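Local atomic coordinates of WbbZ protein (Klebsiella pneumoniae subsp. pneumoniae NTUH-K2044, PDB entry 6X1L), a protein that is functionally uncharacterised but, as a member of the polysaccharide pyruvyl transferase family, probably transfers pyruvyl groups to sugars of a surface polysaccharide. Residues A[240-245]-A[265-270]; A[149-154]-A[227-232]; A[124-129]-A[252-257]; A[234-239]-A[261-266]; A[170-175]-A[189-194]. All blocks are in the same frame, centred on the assembly; numbering follows the deposited sequence.

Contact 1 (A[240-245]-A[265-270])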
# COMPACT_ATOMS: atom_id res chain seq x y z
N GLU A 240 -17.93 -2.38 13.85
CA GLU A 240 -19.14 -1.56 13.75
C GLU A 240 -18.97 -0.64 12.55
O GLU A 240 -18.06 0.20 12.53
CB GLU A 240 -19.36 -0.78 15.04
CG GLU A 240 -20.58 0.11 15.03
CD GLU A 240 -20.80 0.78 16.36
OE1 GLU A 240 -20.25 0.29 17.37
OE2 GLU A 240 -21.51 1.81 16.40
N VAL A 241 -19.83 -0.79 11.54
CA VAL A 241 -19.63 -0.16 10.24
C VAL A 241 -20.85 0.70 9.91
O VAL A 241 -21.99 0.23 9.96
CB VAL A 241 -19.40 -1.20 9.14
CG1 VAL A 241 -19.13 -0.52 7.80
CG2 VAL A 241 -18.25 -2.12 9.52
N ASN A 242 -20.59 1.96 9.55
CA ASN A 242 -21.62 2.89 9.09
C ASN A 242 -21.36 3.17 7.61
O ASN A 242 -20.45 3.92 7.26
CB ASN A 242 -21.60 4.17 9.92
CG ASN A 242 -21.92 3.92 11.38
OD1 ASN A 242 -22.92 3.29 11.70
ND2 ASN A 242 -21.06 4.40 12.27
N PHE A 243 -22.16 2.54 6.76
CA PHE A 243 -21.96 2.54 5.31
C PHE A 243 -22.87 3.57 4.66
O PHE A 243 -24.08 3.58 4.92
CB PHE A 243 -22.24 1.14 4.76
CG PHE A 243 -21.71 0.91 3.37
CD1 PHE A 243 -20.77 1.75 2.82
CD2 PHE A 243 -22.18 -0.17 2.63
CE1 PHE A 243 -20.29 1.52 1.54
CE2 PHE A 243 -21.71 -0.40 1.35
CZ PHE A 243 -20.77 0.44 0.81
N TYR A 244 -22.30 4.43 3.81
CA TYR A 244 -23.04 5.51 3.18
C TYR A 244 -23.20 5.29 1.68
O TYR A 244 -22.36 4.63 1.05
CB TYR A 244 -22.35 6.86 3.43
CG TYR A 244 -22.45 7.34 4.86
CD1 TYR A 244 -21.65 6.79 5.86
CD2 TYR A 244 -23.34 8.35 5.21
CE1 TYR A 244 -21.75 7.22 7.16
CE2 TYR A 244 -23.43 8.79 6.51
CZ TYR A 244 -22.63 8.23 7.48
OH TYR A 244 -22.73 8.66 8.78
N PRO A 245 -24.26 5.82 1.07
CA PRO A 245 -24.54 5.53 -0.34
C PRO A 245 -23.70 6.36 -1.30
O PRO A 245 -22.99 7.29 -0.93
CB PRO A 245 -26.03 5.87 -0.48
CG PRO A 245 -26.25 6.94 0.53
CD PRO A 245 -25.33 6.63 1.69
N LYS A 265 -23.63 -5.92 12.56
CA LYS A 265 -22.97 -4.72 13.04
C LYS A 265 -22.68 -3.71 11.94
O LYS A 265 -22.11 -2.65 12.22
CB LYS A 265 -21.66 -5.09 13.75
CG LYS A 265 -21.87 -5.96 14.98
CD LYS A 265 -20.55 -6.28 15.64
CE LYS A 265 -20.76 -7.08 16.91
NZ LYS A 265 -19.47 -7.39 17.58
N THR A 266 -23.05 -4.01 10.70
CA THR A 266 -22.93 -3.09 9.58
C THR A 266 -24.32 -2.59 9.21
O THR A 266 -25.20 -3.39 8.89
CB THR A 266 -22.28 -3.77 8.36
OG1 THR A 266 -20.98 -4.26 8.71
CG2 THR A 266 -22.16 -2.79 7.21
N CYS A 267 -24.51 -1.28 9.26
CA CYS A 267 -25.78 -0.68 8.88
C CYS A 267 -25.57 0.36 7.79
O CYS A 267 -24.49 0.95 7.68
CB CYS A 267 -26.50 -0.06 10.08
SG CYS A 267 -25.81 1.49 10.67
N PHE A 268 -26.61 0.58 7.00
CA PHE A 268 -26.58 1.47 5.84
C PHE A 268 -27.36 2.73 6.18
O PHE A 268 -28.54 2.66 6.54
CB PHE A 268 -27.18 0.77 4.62
CG PHE A 268 -26.93 1.48 3.32
CD1 PHE A 268 -25.70 1.37 2.68
CD2 PHE A 268 -27.92 2.25 2.74
CE1 PHE A 268 -25.48 2.01 1.47
CE2 PHE A 268 -27.70 2.90 1.53
CZ PHE A 268 -26.47 2.78 0.90
N ILE A 269 -26.70 3.88 6.06
CA ILE A 269 -27.28 5.17 6.42
C ILE A 269 -27.82 5.81 5.14
O ILE A 269 -27.05 6.27 4.29
CB ILE A 269 -26.27 6.09 7.12
CG1 ILE A 269 -25.99 5.60 8.55
CG2 ILE A 269 -26.77 7.52 7.15
CD1 ILE A 269 -24.99 4.48 8.64
N THR A 270 -29.15 5.85 5.01
CA THR A 270 -29.78 6.43 3.83
C THR A 270 -29.81 7.95 3.90
O THR A 270 -29.57 8.62 2.89
CB THR A 270 -31.19 5.88 3.67
OG1 THR A 270 -31.83 5.86 4.95
CG2 THR A 270 -31.15 4.46 3.11
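Val241 with Thr266, Asn242 with Cys267 and Phe243 with Phe268 pair in parallel register, strands 240-243 and 266-268 running only 16° apart. Four backbone bonds join them: Lys265 O takes the N-H of Val241, Val241 O that of Cys267, Cys267 O that of Phe243, and Phe243 O that of Ile269. Each pair sends both side chains to one face of the sheet. Val241 and Thr266 lie side by side, with Thr266 OG1 3.5 Å from Val241 CB, while the hydroxyl finds its polar partner in Ser235. On the same face, Phe268 turns its edge toward the face of Phe243 in an offset edge-to-face pair, centroids 5.7 Å apart and planes at 88°. Phe268 CZ lies 3.4 Å from Pro245 CB. On the face of Asn242, Ile269 CD1 rests 3.6 Å from Asn242 CB, and Ile269 CB sits over the Tyr244 ring, 4.2 Å from its centroid, as a CH-pi contact. Ile269 O, 3.1 Å from Pro245 CD, is buried without a polar partner in the model. The two strands and the intervening helix 250-259 form a beta-alpha-beta unit. Phe243 touches Asn251 of this helix and Leu228 and Ala231 of helix 228-236; beyond strand 240-243 the sheet continues into strand 220-225, where Asn224 bonds Asn242 ND2.

Contact 2 (A[149-154]-A[227-232])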
# COMPACT_ATOMS: atom_id res chain seq x y z
N ASP A 149 -19.96 -10.60 -4.07
CA ASP A 149 -18.68 -10.03 -4.49
C ASP A 149 -17.54 -10.94 -4.06
O ASP A 149 -17.61 -11.60 -3.02
CB ASP A 149 -18.51 -8.63 -3.88
CG ASP A 149 -17.19 -7.97 -4.27
OD1 ASP A 149 -17.13 -7.32 -5.34
OD2 ASP A 149 -16.21 -8.09 -3.50
N MSE A 150 -16.49 -10.99 -4.87
CA MSE A 150 -15.36 -11.88 -4.62
C MSE A 150 -14.74 -11.68 -3.23
O MSE A 150 -14.28 -12.64 -2.61
CB MSE A 150 -14.28 -11.71 -5.68
CG MSE A 150 -14.66 -12.18 -7.08
SE MSE A 150 -15.22 -14.05 -7.15
CE MSE A 150 -13.56 -14.91 -6.62
N ALA A 151 -14.74 -10.43 -2.74
CA ALA A 151 -14.06 -10.13 -1.48
C ALA A 151 -14.61 -10.95 -0.32
O ALA A 151 -13.90 -11.15 0.67
CB ALA A 151 -14.16 -8.64 -1.16
N PHE A 152 -15.85 -11.44 -0.40
CA PHE A 152 -16.31 -12.32 0.66
C PHE A 152 -15.58 -13.66 0.65
O PHE A 152 -15.63 -14.38 1.66
CB PHE A 152 -17.83 -12.49 0.56
CG PHE A 152 -18.58 -11.21 0.79
CD1 PHE A 152 -18.88 -10.79 2.08
CD2 PHE A 152 -18.95 -10.41 -0.27
CE1 PHE A 152 -19.55 -9.60 2.31
CE2 PHE A 152 -19.63 -9.21 -0.06
CZ PHE A 152 -19.93 -8.81 1.23
N TYR A 153 -14.87 -13.99 -0.43
CA TYR A 153 -14.03 -15.18 -0.49
C TYR A 153 -12.64 -14.96 0.09
O TYR A 153 -11.82 -15.88 0.05
CB TYR A 153 -13.87 -15.65 -1.94
CG TYR A 153 -14.99 -16.52 -2.45
CD1 TYR A 153 -14.96 -17.90 -2.27
CD2 TYR A 153 -16.08 -15.98 -3.12
CE1 TYR A 153 -15.98 -18.71 -2.74
CE2 TYR A 153 -17.10 -16.78 -3.59
CZ TYR A 153 -17.04 -18.14 -3.40
OH TYR A 153 -18.06 -18.94 -3.86
N LEU A 154 -12.35 -13.77 0.63
CA LEU A 154 -11.00 -13.47 1.11
C LEU A 154 -10.62 -14.41 2.25
O LEU A 154 -11.35 -14.55 3.23
CB LEU A 154 -10.93 -12.02 1.56
CG LEU A 154 -9.55 -11.41 1.84
CD1 LEU A 154 -8.78 -11.22 0.54
CD2 LEU A 154 -9.71 -10.09 2.57
N ARG A 227 -17.10 3.77 0.83
CA ARG A 227 -16.25 2.97 -0.04
C ARG A 227 -16.61 1.51 0.16
O ARG A 227 -16.44 0.97 1.26
CB ARG A 227 -14.77 3.20 0.29
CG ARG A 227 -14.24 4.57 -0.09
CD ARG A 227 -14.13 4.72 -1.59
NE ARG A 227 -13.19 5.77 -1.97
CZ ARG A 227 -12.95 6.14 -3.22
NH1 ARG A 227 -13.59 5.54 -4.23
NH2 ARG A 227 -12.07 7.11 -3.48
N LEU A 228 -17.09 0.87 -0.91
CA LEU A 228 -17.68 -0.47 -0.79
C LEU A 228 -16.73 -1.44 -0.10
O LEU A 228 -17.10 -2.10 0.88
CB LEU A 228 -18.06 -0.99 -2.18
CG LEU A 228 -18.65 -2.40 -2.19
CD1 LEU A 228 -19.90 -2.46 -1.33
CD2 LEU A 228 -18.96 -2.82 -3.62
N HIS A 229 -15.50 -1.54 -0.59
CA HIS A 229 -14.63 -2.59 -0.07
C HIS A 229 -13.97 -2.23 1.25
O HIS A 229 -13.51 -3.14 1.95
CB HIS A 229 -13.62 -2.98 -1.14
CG HIS A 229 -14.23 -3.79 -2.24
ND1 HIS A 229 -14.83 -3.21 -3.34
CD2 HIS A 229 -14.42 -5.12 -2.37
CE1 HIS A 229 -15.32 -4.15 -4.12
NE2 HIS A 229 -15.09 -5.32 -3.55
N VAL A 230 -13.95 -0.96 1.62
CA VAL A 230 -13.70 -0.62 3.02
C VAL A 230 -14.82 -1.19 3.90
O VAL A 230 -14.57 -1.83 4.92
CB VAL A 230 -13.56 0.90 3.20
CG1 VAL A 230 -13.47 1.24 4.69
CG2 VAL A 230 -12.34 1.41 2.45
N ALA A 231 -16.07 -0.96 3.49
CA ALA A 231 -17.19 -1.50 4.24
C ALA A 231 -17.15 -3.02 4.30
O ALA A 231 -17.42 -3.61 5.36
CB ALA A 231 -18.51 -1.02 3.63
N ILE A 232 -16.80 -3.66 3.19
CA ILE A 232 -16.72 -5.12 3.17
C ILE A 232 -15.61 -5.61 4.10
O ILE A 232 -15.82 -6.50 4.92
CB ILE A 232 -16.54 -5.63 1.73
CG1 ILE A 232 -17.86 -5.52 0.96
CG2 ILE A 232 -16.05 -7.07 1.73
CD1 ILE A 232 -17.74 -5.86 -0.50
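Asp149 sets CG anti to its backbone N (chi1 180°) and His229 sets CG anti to its carbonyl carbon (chi1 -74°), which places the two CG atoms; carboxylate and imidazole meet tip to tip. The result is a buried His-carboxylate hydrogen bond joining the loop after strand 144-146 of the six-stranded sheet to helix 228-236 beside the four-stranded sheet. His229 NE2 donates to Asp149 OD2 at 3.0 Å, from above the carboxylate plane and slightly tilted from the ring's own plane; a weak second bond reaches Asp149 OD1. Ala151 N approaches Asp149 OD2 at 2.9 Å, closing an Asx turn at the start of the 3-10 segment 150-153. Ala151 CB lies in the imidazole plane at its edge, 3.7 Å from His229 CD2. Ile232 CG2 stands over one face of the Phe152 ring, toward the rim, and its CD1 lies 3.9 Å from Phe152 CE2. With OD2 taking two N-H groups from opposite faces and OD1 salt-bridged to Arg125, the rotation of the carboxylate is probably fixed.

Contact 3 (A[124-129]-A[252-257])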
# COMPACT_ATOMS: atom_id res chain seq x y z
N CYS A 124 -23.29 -11.65 -11.32
CA CYS A 124 -23.76 -10.40 -10.75
C CYS A 124 -23.62 -10.45 -9.23
O CYS A 124 -23.98 -11.45 -8.60
CB CYS A 124 -25.22 -10.15 -11.14
SG CYS A 124 -25.55 -10.48 -12.89
N ARG A 125 -23.11 -9.37 -8.65
CA ARG A 125 -22.86 -9.33 -7.22
C ARG A 125 -23.99 -8.67 -6.43
O ARG A 125 -23.85 -8.47 -5.22
CB ARG A 125 -21.52 -8.64 -6.92
CG ARG A 125 -21.46 -7.17 -7.26
CD ARG A 125 -20.05 -6.63 -7.00
NE ARG A 125 -19.98 -5.18 -7.19
CZ ARG A 125 -18.86 -4.47 -7.08
NH1 ARG A 125 -17.71 -5.08 -6.80
NH2 ARG A 125 -18.88 -3.16 -7.27
N GLU A 126 -25.09 -8.32 -7.08
CA GLU A 126 -26.28 -7.85 -6.37
C GLU A 126 -27.50 -8.01 -7.27
O GLU A 126 -27.39 -8.36 -8.44
CB GLU A 126 -26.12 -6.40 -5.88
CG GLU A 126 -25.13 -5.55 -6.66
CD GLU A 126 -25.69 -5.01 -7.95
OE1 GLU A 126 -26.92 -5.17 -8.18
OE2 GLU A 126 -24.92 -4.42 -8.74
N ASN A 127 -28.67 -7.72 -6.69
CA ASN A 127 -29.95 -8.02 -7.34
C ASN A 127 -30.28 -7.06 -8.47
O ASN A 127 -31.03 -7.42 -9.38
CB ASN A 127 -31.07 -7.99 -6.31
CG ASN A 127 -31.25 -9.32 -5.61
OD1 ASN A 127 -31.29 -10.37 -6.24
ND2 ASN A 127 -31.37 -9.27 -4.28
N ILE A 128 -29.77 -5.83 -8.42
CA ILE A 128 -30.08 -4.86 -9.46
C ILE A 128 -29.39 -5.25 -10.76
O ILE A 128 -30.00 -5.22 -11.83
CB ILE A 128 -29.68 -3.44 -9.01
CG1 ILE A 128 -30.47 -3.05 -7.76
CG2 ILE A 128 -29.92 -2.44 -10.13
CD1 ILE A 128 -30.29 -1.60 -7.35
N THR A 129 -28.12 -5.63 -10.68
CA THR A 129 -27.41 -6.10 -11.87
C THR A 129 -28.02 -7.41 -12.38
O THR A 129 -28.17 -7.59 -13.59
CB THR A 129 -25.92 -6.29 -11.55
OG1 THR A 129 -25.35 -5.01 -11.26
CG2 THR A 129 -25.19 -6.90 -12.73
N GLU A 252 -25.65 0.64 -2.14
CA GLU A 252 -26.89 0.14 -1.53
C GLU A 252 -27.24 -1.26 -2.03
O GLU A 252 -27.71 -2.10 -1.25
CB GLU A 252 -28.03 1.11 -1.82
CG GLU A 252 -29.33 0.75 -1.09
CD GLU A 252 -30.45 1.76 -1.33
OE1 GLU A 252 -30.17 2.84 -1.90
OE2 GLU A 252 -31.60 1.47 -0.96
N ALA A 253 -27.00 -1.55 -3.31
CA ALA A 253 -27.39 -2.85 -3.85
C ALA A 253 -26.52 -3.97 -3.30
O ALA A 253 -27.01 -5.07 -3.02
CB ALA A 253 -27.32 -2.83 -5.38
N VAL A 254 -25.22 -3.72 -3.12
CA VAL A 254 -24.36 -4.75 -2.54
C VAL A 254 -24.71 -4.95 -1.07
O VAL A 254 -24.68 -6.08 -0.56
CB VAL A 254 -22.87 -4.40 -2.74
CG1 VAL A 254 -21.99 -5.41 -2.02
CG2 VAL A 254 -22.53 -4.35 -4.22
N TYR A 255 -25.05 -3.87 -0.37
CA TYR A 255 -25.44 -3.97 1.04
C TYR A 255 -26.68 -4.84 1.20
O TYR A 255 -26.72 -5.72 2.08
CB TYR A 255 -25.68 -2.58 1.63
CG TYR A 255 -26.30 -2.64 3.01
CD1 TYR A 255 -25.51 -2.82 4.14
CD2 TYR A 255 -27.67 -2.53 3.18
CE1 TYR A 255 -26.07 -2.88 5.40
CE2 TYR A 255 -28.24 -2.60 4.44
CZ TYR A 255 -27.44 -2.77 5.55
OH TYR A 255 -28.00 -2.83 6.80
N ASN A 256 -27.70 -4.59 0.39
CA ASN A 256 -28.95 -5.33 0.53
C ASN A 256 -28.77 -6.82 0.23
O ASN A 256 -29.43 -7.66 0.85
CB ASN A 256 -30.03 -4.74 -0.39
CG ASN A 256 -30.54 -3.40 0.10
OD1 ASN A 256 -30.60 -3.15 1.30
ND2 ASN A 256 -30.90 -2.53 -0.83
N TYR A 257 -27.86 -7.16 -0.68
CA TYR A 257 -27.69 -8.56 -1.06
C TYR A 257 -26.73 -9.32 -0.14
O TYR A 257 -26.97 -10.49 0.16
CB TYR A 257 -27.18 -8.67 -2.50
CG TYR A 257 -27.08 -10.10 -2.97
CD1 TYR A 257 -28.22 -10.85 -3.25
CD2 TYR A 257 -25.84 -10.71 -3.14
CE1 TYR A 257 -28.13 -12.16 -3.68
CE2 TYR A 257 -25.74 -12.02 -3.56
CZ TYR A 257 -26.89 -12.74 -3.83
OH TYR A 257 -26.78 -14.05 -4.26
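Glu126 lies against Ala253 and Val254 as the N-cap of helix 127-135, which follows strand 120-124 of the six-stranded sheet; it meets helix 250-259, the helix of the beta-alpha-beta unit in the other sheet, consistent with a two-domain GT-B-like fold. Its CB lies 3.3 Å from Ala253 O. CG touches two methyls, 3.7 Å from Ala253 CB and 3.8 Å from Val254 CG2. The bend at chi2 (80°) turns CD, and the carboxylate folds back over its own helix start, with Ala253 CB still beside it. At the tip, OE1 accepts the N-H of Thr129 on its syn side at 2.8 Å, and OE2 takes the hydroxyl of Thr129, OG1 at 2.6 Å from above the carboxylate plane; Thr105 is a further partner of OE2. Alongside, Arg125 brushes Val254 CG2 with NE, although its guanidinium is engaged by Asp149 and Thr105. Ile128 CD1 adds a 3.8 Å contact to Ala253 CB. Asn127 ND2 comes to the edge of the Tyr257 ring, 3.7 Å from Tyr257 CD1, with amide and ring planes 85° apart.

Contact 4 (A[234-239]-A[261-266])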
# COMPACT_ATOMS: atom_id res chain seq x y z
N ALA A 234 -14.15 -4.10 6.67
CA ALA A 234 -14.52 -3.87 8.06
C ALA A 234 -15.61 -4.83 8.51
O ALA A 234 -15.61 -5.25 9.68
CB ALA A 234 -14.96 -2.42 8.25
N SER A 235 -16.53 -5.20 7.62
CA SER A 235 -17.56 -6.18 7.96
C SER A 235 -16.95 -7.55 8.21
O SER A 235 -17.34 -8.25 9.16
CB SER A 235 -18.61 -6.26 6.85
OG SER A 235 -19.34 -5.05 6.74
N LEU A 236 -16.00 -7.97 7.37
CA LEU A 236 -15.27 -9.21 7.62
C LEU A 236 -14.54 -9.17 8.95
O LEU A 236 -14.43 -10.19 9.63
CB LEU A 236 -14.27 -9.47 6.49
CG LEU A 236 -14.84 -9.65 5.08
CD1 LEU A 236 -13.73 -9.95 4.09
CD2 LEU A 236 -15.88 -10.76 5.07
N LEU A 237 -14.05 -8.00 9.35
CA LEU A 237 -13.35 -7.84 10.62
C LEU A 237 -14.29 -7.79 11.81
O LEU A 237 -13.81 -7.70 12.95
CB LEU A 237 -12.49 -6.57 10.58
CG LEU A 237 -11.37 -6.55 9.54
CD1 LEU A 237 -10.73 -5.17 9.47
CD2 LEU A 237 -10.32 -7.60 9.87
N GLY A 238 -15.60 -7.85 11.60
CA GLY A 238 -16.53 -7.76 12.70
C GLY A 238 -16.65 -6.39 13.31
O GLY A 238 -17.09 -6.26 14.46
N LYS A 239 -16.27 -5.34 12.58
CA LYS A 239 -16.31 -3.99 13.12
C LYS A 239 -17.73 -3.44 13.09
O LYS A 239 -18.62 -3.96 12.40
CB LYS A 239 -15.39 -3.06 12.32
CG LYS A 239 -13.96 -3.54 12.21
CD LYS A 239 -13.28 -3.57 13.56
CE LYS A 239 -11.80 -3.86 13.42
NZ LYS A 239 -11.15 -3.99 14.75
N ASN A 261 -28.26 -8.33 7.45
CA ASN A 261 -28.52 -9.50 8.30
C ASN A 261 -27.31 -10.41 8.45
O ASN A 261 -27.06 -10.92 9.55
CB ASN A 261 -29.72 -10.29 7.76
N ARG A 262 -26.56 -10.65 7.37
CA ARG A 262 -25.39 -11.51 7.46
C ARG A 262 -24.31 -10.88 8.34
O ARG A 262 -23.51 -11.60 8.96
CB ARG A 262 -24.83 -11.80 6.07
N TYR A 263 -24.27 -9.55 8.41
CA TYR A 263 -23.31 -8.81 9.22
C TYR A 263 -24.09 -7.78 10.02
O TYR A 263 -24.25 -6.63 9.59
CB TYR A 263 -22.23 -8.17 8.36
CG TYR A 263 -21.38 -9.19 7.63
CD1 TYR A 263 -20.21 -9.68 8.20
CD2 TYR A 263 -21.75 -9.66 6.37
CE1 TYR A 263 -19.43 -10.61 7.53
CE2 TYR A 263 -20.98 -10.59 5.70
CZ TYR A 263 -19.82 -11.06 6.29
OH TYR A 263 -19.04 -11.99 5.63
N PRO A 264 -24.61 -8.16 11.19
CA PRO A 264 -25.57 -7.28 11.89
C PRO A 264 -24.96 -6.00 12.44
O PRO A 264 -25.71 -5.07 12.76
CB PRO A 264 -26.10 -8.17 13.02
CG PRO A 264 -25.02 -9.17 13.25
CD PRO A 264 -24.36 -9.41 11.92
N LYS A 265 -23.63 -5.92 12.56
CA LYS A 265 -22.97 -4.72 13.04
C LYS A 265 -22.68 -3.71 11.94
O LYS A 265 -22.11 -2.65 12.22
CB LYS A 265 -21.66 -5.09 13.75
CG LYS A 265 -21.87 -5.96 14.98
CD LYS A 265 -20.55 -6.28 15.64
CE LYS A 265 -20.76 -7.08 16.91
NZ LYS A 265 -19.47 -7.39 17.58
N THR A 266 -23.05 -4.01 10.70
CA THR A 266 -22.93 -3.09 9.58
C THR A 266 -24.32 -2.59 9.21
O THR A 266 -25.20 -3.39 8.89
CB THR A 266 -22.28 -3.77 8.36
OG1 THR A 266 -20.98 -4.26 8.71
CG2 THR A 266 -22.16 -2.79 7.21
O HOH W 1 -19.77 -5.72 10.81
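Thr266 OG1 is gripped by two partners, Ser235 OG at 2.7 Å and a bound water at 2.8 Å from Thr266 OG1. The same water donates to Lys239 O at 2.6 Å, so it bridges the threonine to the chain just after helix 228-236. Ser235 OG in turn bonds Ala231 O one helical turn back, extending the network into the helix. Beside these bonds the Tyr263 ring takes the helix end against it: Ser235 CB lies over one face, Ser235 O is 3.3 Å from Tyr263 CD1, and Leu236 CD2 touches Tyr263 OH at 3.4 Å. Tyr263 also begins a type I turn that ends at Thr266. In segment 234-239, Gly238, with positive phi, forms a Schellman motif in which Lys239 N returns to Ala234 O. Lys265 runs beside the motif, its CB 3.5 Å from Lys239 O and its extended chain passing Gly238 O at CD; Lys239 sends its own ammonium to Glu218 O and Tyr220 O instead. Across the seam, neutral groups therefore do the polar work: the water supplies a partner to Lys239 O, and the hydroxyl pair docks the turn before strand 266-268 without an ion pair between the two segments.

Contact 5 (A[170-175]-A[189-194])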
# COMPACT_ATOMS: atom_id res chain seq x y z
N ALA A 170 -12.92 5.62 12.54
CA ALA A 170 -12.17 5.84 11.31
C ALA A 170 -13.12 6.37 10.25
O ALA A 170 -14.18 5.79 10.02
CB ALA A 170 -11.51 4.55 10.82
N ASN A 171 -12.73 7.47 9.60
CA ASN A 171 -13.48 8.04 8.49
C ASN A 171 -12.75 7.72 7.20
O ASN A 171 -11.60 8.12 7.02
CB ASN A 171 -13.64 9.55 8.66
CG ASN A 171 -14.50 9.92 9.85
OD1 ASN A 171 -15.38 9.17 10.25
ND2 ASN A 171 -14.24 11.09 10.42
N CYS A 172 -13.42 7.00 6.29
CA CYS A 172 -12.83 6.57 5.01
C CYS A 172 -13.79 6.95 3.88
O CYS A 172 -14.49 6.09 3.34
CB CYS A 172 -12.52 5.07 5.03
SG CYS A 172 -11.47 4.55 6.43
N PHE A 173 -13.81 8.23 3.52
CA PHE A 173 -14.75 8.75 2.55
C PHE A 173 -14.04 9.19 1.27
O PHE A 173 -12.89 9.63 1.29
CB PHE A 173 -15.55 9.92 3.13
CG PHE A 173 -16.54 9.50 4.17
CD1 PHE A 173 -17.83 9.14 3.81
CD2 PHE A 173 -16.19 9.47 5.51
CE1 PHE A 173 -18.75 8.76 4.77
CE2 PHE A 173 -17.10 9.09 6.47
CZ PHE A 173 -18.38 8.73 6.10
N ARG A 174 -14.78 9.09 0.17
CA ARG A 174 -14.28 9.47 -1.14
C ARG A 174 -13.88 10.94 -1.16
O ARG A 174 -14.66 11.82 -0.79
CB ARG A 174 -15.37 9.20 -2.19
CG ARG A 174 -14.92 9.29 -3.62
CD ARG A 174 -15.97 8.71 -4.54
NE ARG A 174 -15.68 8.98 -5.94
CZ ARG A 174 -16.14 10.03 -6.61
NH1 ARG A 174 -16.91 10.91 -5.99
NH2 ARG A 174 -15.82 10.21 -7.88
N THR A 175 -12.64 11.21 -1.61
CA THR A 175 -12.06 12.54 -1.48
C THR A 175 -12.78 13.57 -2.34
O THR A 175 -12.73 14.77 -2.04
CB THR A 175 -10.58 12.51 -1.86
OG1 THR A 175 -10.43 11.97 -3.18
CG2 THR A 175 -9.79 11.65 -0.89
N HIS A 189 -9.42 9.38 5.95
CA HIS A 189 -8.36 8.55 5.35
C HIS A 189 -9.00 7.76 4.21
O HIS A 189 -9.61 6.71 4.45
CB HIS A 189 -7.73 7.63 6.39
CG HIS A 189 -7.11 8.34 7.55
ND1 HIS A 189 -7.86 8.90 8.56
CD2 HIS A 189 -5.82 8.58 7.86
CE1 HIS A 189 -7.05 9.46 9.45
NE2 HIS A 189 -5.80 9.27 9.04
N ASP A 190 -8.86 8.24 2.98
CA ASP A 190 -9.39 7.54 1.81
C ASP A 190 -8.40 6.45 1.40
O ASP A 190 -7.67 6.56 0.41
CB ASP A 190 -9.66 8.51 0.67
CG ASP A 190 -10.57 7.91 -0.40
OD1 ASP A 190 -11.09 6.79 -0.19
OD2 ASP A 190 -10.76 8.55 -1.45
N ILE A 191 -8.39 5.38 2.19
CA ILE A 191 -7.41 4.31 2.00
C ILE A 191 -7.63 3.54 0.70
O ILE A 191 -6.73 2.80 0.27
CB ILE A 191 -7.44 3.34 3.20
CG1 ILE A 191 -8.84 2.75 3.37
CG2 ILE A 191 -6.99 4.08 4.47
CD1 ILE A 191 -8.92 1.65 4.42
N SER A 192 -8.79 3.70 0.07
CA SER A 192 -9.00 3.12 -1.25
C SER A 192 -8.10 3.77 -2.30
O SER A 192 -7.65 3.09 -3.23
CB SER A 192 -10.47 3.24 -1.67
OG SER A 192 -11.31 2.60 -0.73
N LEU A 193 -7.83 5.06 -2.17
CA LEU A 193 -7.05 5.79 -3.16
C LEU A 193 -5.55 5.71 -2.93
O LEU A 193 -4.81 6.59 -3.39
CB LEU A 193 -7.49 7.26 -3.20
CG LEU A 193 -8.78 7.58 -3.95
CD1 LEU A 193 -8.94 9.08 -4.12
CD2 LEU A 193 -8.81 6.87 -5.31
N THR A 194 -5.07 4.67 -2.24
CA THR A 194 -3.64 4.52 -2.01
C THR A 194 -2.95 4.02 -3.28
O THR A 194 -2.26 4.78 -3.96
CB THR A 194 -3.39 3.57 -0.84
OG1 THR A 194 -4.08 2.33 -1.06
CG2 THR A 194 -3.89 4.21 0.46
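Asn171 O receives the N-H of His189 at 2.7 Å, nearly straight and nearly along the C=O axis, which fastens the returning chain to strand 167-172. The second bond is longer: Thr175 N reaches Asp190 OD2 at 3.3 Å from well above the carboxylate plane. Asp190 has CG anti to its backbone N (chi1 -164°), and the carboxylate lies against segment 170-175, its CG 3.3 Å from Phe173 O. Asp190 is itself the centre of an inverse gamma turn. His189 O receives a CA-H...O contact from Cys172 CA at 3.3 Å. Thr175 CG2 lies 3.3 Å from Asp190 OD2, and Thr175 OG1 meets Leu193 CD1 tip to tip at 3.4 Å, although Thr175 is poorly ordered. Cys172 SG stands 4.4 Å from Ile191 CD1, and both residues continue into packing on Phe216 and Val230; Ile191 also touches Trp195 of the second subunit, so the loop reaches the dimer interface. Asp190 OD2 is also salt-bridged to Arg227. With the backbone N-H of Thr175 as a further donor, the carboxylate is probably well stabilised in its ionised form, and it ties the loop at once to segment 170-175 and to the start of helix 228-236.

Overall arrangement
From the N terminus, segment 124-129 opens the widest loop, which contact 3 closes at helix 250-259, bringing the flank of the six-stranded sheet against the four-stranded sheet and its helices. Contact 2 nests within that loop, joining the chain after strand 144-146 to helix 228-236, and contact 5 nests in turn within contact 2, pinning its loop to the edge strand 167-172. Contacts 4 and 1 open later, at 234-239 and 240-245, both cross contact 3, and both end on the stretch that holds Lys265 and Thr266, contact 1 closing its beta-alpha-beta unit. Salt bridges join contact 2 to contacts 3 and 5.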